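Local coordinates for protein SCO1 homolog 1, mitochondrial (Arabidopsis thaliana, PDB 6N5U) that binds copper(I) through its thioredoxin-fold domain and is thought to help insert copper into cytochrome c oxidase, at residues K21-T24 / E25-M29. Numbering follows the deposited sequence.
Sequences KRVT and EKNLM
Asn27 N donates a backbone hydrogen bond to Thr24 O over 3.1 Å (N-H...O angle 152°). This i to i+3 bond belongs to the 3-10 turn around residues 25-27 that follows strand 22-24. That strand is an outermost one of the mixed sheet in the thioredoxin fold, and Val23 pairs with Leu15 of strand 14-17. Leu28 N repeats the i to i+3 pattern on Glu25 O.

The turn brings the Asn27 side chain back against Val23. Asn27 CG sits anti to its own carbonyl carbon (chi1 -79°), which carries the amide toward the strand. Its OD1 lies 3.4 Å from Val23 CG1, and its CB is 3.8 Å from Val23 CB. The two side chains meet at a slant, in van der Waals contact. An alanine here would probably leave Val23 CG1 without the amide packed against it and open a gap beside the strand. Lys21 NZ stays 3.9 Å from Asn27 OD1, too far for a hydrogen bond.

The Glu25 chain is bent at chi2 (-74°), which brings the carboxylate back beside Thr24. Its OE1 lies 3.6 Å from Thr24 CB and accepts a hydrogen bond from Phe13 N. Leu28 CD1 rests 3.8 Å from Thr24 O, while Thr24 OG1 touches Lys26 CB at 3.7 Å.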
ATOM      1  N   LYS A  21      -4.448   3.436 -15.994  1.00 53.35           N
ATOM      2  CA  LYS A  21      -3.344   4.323 -16.368  1.00 55.87           C
ATOM      3  C   LYS A  21      -2.002   3.751 -15.917  1.00 60.78           C
ATOM      4  O   LYS A  21      -1.915   3.186 -14.826  1.00 58.26           O
ATOM      5  CB  LYS A  21      -3.527   5.714 -15.726  1.00 59.82           C
ATOM      6  CG  LYS A  21      -2.695   6.826 -16.380  1.00 82.01           C
ATOM      7  CD  LYS A  21      -2.618   8.105 -15.541  1.00 94.96           C
ATOM      8  CE  LYS A  21      -2.271   9.339 -16.350  1.00106.45           C
ATOM      9  NZ  LYS A  21      -0.808   9.484 -16.576  1.00111.72           N
ATOM     10  N   ARG A  22      -0.945   3.925 -16.739  1.00 60.57           N
ATOM     11  CA  ARG A  22       0.400   3.516 -16.348  1.00 59.41           C
ATOM     12  C   ARG A  22       0.981   4.649 -15.506  1.00 64.48           C
ATOM     13  O   ARG A  22       0.886   5.825 -15.872  1.00 66.20           O
ATOM     14  CB  ARG A  22       1.306   3.190 -17.545  1.00 61.12           C
ATOM     15  CG  ARG A  22       2.679   2.666 -17.099  1.00 69.18           C
ATOM     16  CD  ARG A  22       3.542   2.132 -18.229  1.00 82.75           C
ATOM     17  NE  ARG A  22       2.976   0.929 -18.843  1.00 91.46           N
ATOM     18  CZ  ARG A  22       3.115  -0.301 -18.360  1.00 98.93           C
ATOM     19  NH1 ARG A  22       3.805  -0.513 -17.245  1.00 73.57           N
ATOM     20  NH2 ARG A  22       2.562  -1.332 -18.990  1.00 88.53           N
ATOM     21  N   VAL A  23       1.545   4.291 -14.355  1.00 59.88           N
ATOM     22  CA  VAL A  23       2.120   5.250 -13.416  1.00 60.47           C
ATOM     23  C   VAL A  23       3.573   4.902 -13.042  1.00 62.44           C
ATOM     24  O   VAL A  23       4.027   3.774 -13.251  1.00 59.99           O
ATOM     25  CB  VAL A  23       1.235   5.415 -12.142  1.00 62.77           C
ATOM     26  CG1 VAL A  23      -0.130   6.018 -12.465  1.00 63.79           C
ATOM     27  CG2 VAL A  23       1.091   4.096 -11.396  1.00 59.40           C
ATOM     28  N   THR A  24       4.284   5.897 -12.489  1.00 59.58           N
ATOM     29  CA  THR A  24       5.618   5.782 -11.915  1.00 58.26           C
ATOM     30  C   THR A  24       5.536   6.421 -10.522  1.00 59.73           C
ATOM     31  O   THR A  24       4.461   6.870 -10.115  1.00 58.24           O
ATOM     32  CB  THR A  24       6.728   6.386 -12.819  1.00 69.54           C
ATOM     33  OG1 THR A  24       6.522   7.784 -13.015  1.00 75.80           O
ATOM     34  CG2 THR A  24       6.868   5.674 -14.146  1.00 66.68           C
ATOM     35  N   GLU A  25       6.661   6.453  -9.798  1.00 56.58           N
ATOM     36  CA  GLU A  25       6.815   7.062  -8.471  1.00 55.76           C
ATOM     37  C   GLU A  25       6.497   8.557  -8.533  1.00 62.19           C
ATOM     38  O   GLU A  25       6.045   9.134  -7.545  1.00 60.99           O
ATOM     39  CB  GLU A  25       8.238   6.787  -7.912  1.00 56.65           C
ATOM     40  CG  GLU A  25       9.411   7.415  -8.668  1.00 65.56           C
ATOM     41  CD  GLU A  25       9.837   6.841 -10.007  1.00 76.94           C
ATOM     42  OE1 GLU A  25       9.293   5.791 -10.414  1.00 75.86           O
ATOM     43  OE2 GLU A  25      10.736   7.441 -10.643  1.00 65.52           O
ATOM     44  N   LYS A  26       6.688   9.154  -9.726  1.00 62.28           N
ATOM     45  CA  LYS A  26       6.446  10.563 -10.017  1.00 66.29           C
ATOM     46  C   LYS A  26       4.962  10.928 -10.002  1.00 71.42           C
ATOM     47  O   LYS A  26       4.628  12.086  -9.748  1.00 73.38           O
ATOM     48  CB  LYS A  26       7.130  10.970 -11.331  1.00 72.31           C
ATOM     49  CG  LYS A  26       8.647  10.827 -11.265  1.00 90.38           C
ATOM     50  CD  LYS A  26       9.340  11.337 -12.507  1.00108.14           C
ATOM     51  CE  LYS A  26      10.824  11.502 -12.260  1.00123.45           C
ATOM     52  NZ  LYS A  26      11.533  12.051 -13.444  1.00137.18           N
ATOM     53  N   ASN A  27       4.074   9.938 -10.230  1.00 66.90           N
ATOM     54  CA  ASN A  27       2.618  10.118 -10.220  1.00 67.43           C
ATOM     55  C   ASN A  27       2.062  10.207  -8.799  1.00 69.84           C
ATOM     56  O   ASN A  27       0.912  10.626  -8.604  1.00 69.80           O
ATOM     57  CB  ASN A  27       1.952   8.972 -10.962  1.00 69.16           C
ATOM     58  CG  ASN A  27       1.985   9.100 -12.456  1.00 98.57           C
ATOM     59  OD1 ASN A  27       0.938   9.150 -13.087  1.00 97.18           O
ATOM     60  ND2 ASN A  27       3.168   9.133 -13.073  1.00 91.20           N
ATOM     61  N   LEU A  28       2.877   9.795  -7.813  1.00 64.55           N
ATOM     62  CA  LEU A  28       2.542   9.768  -6.391  1.00 62.23           C
ATOM     63  C   LEU A  28       3.083  10.999  -5.671  1.00 68.02           C
ATOM     64  O   LEU A  28       2.667  11.276  -4.547  1.00 67.19           O
ATOM     65  CB  LEU A  28       3.099   8.480  -5.761  1.00 58.99           C
ATOM     66  CG  LEU A  28       2.259   7.181  -5.844  1.00 60.74           C
ATOM     67  CD1 LEU A  28       1.950   6.773  -7.285  1.00 60.38           C
ATOM     68  CD2 LEU A  28       3.006   6.020  -5.178  1.00 62.08           C
ATOM     69  N   MET A  29       4.005  11.736  -6.320  1.00 68.08           N
ATOM     70  CA  MET A  29       4.627  12.955  -5.778  1.00 70.80           C
ATOM     71  C   MET A  29       3.630  14.111  -5.668  1.00 77.12           C
ATOM     72  O   MET A  29       2.631  14.158  -6.406  1.00 77.65           O
ATOM     73  CB  MET A  29       5.860  13.359  -6.605  1.00 75.45           C
ATOM     74  CG  MET A  29       7.088  12.567  -6.262  1.00 77.01           C
ATOM     75  SD  MET A  29       8.416  12.761  -7.464  1.00 84.24           S
ATOM     76  CE  MET A  29       9.348  14.176  -6.749  1.00 84.94           C
TER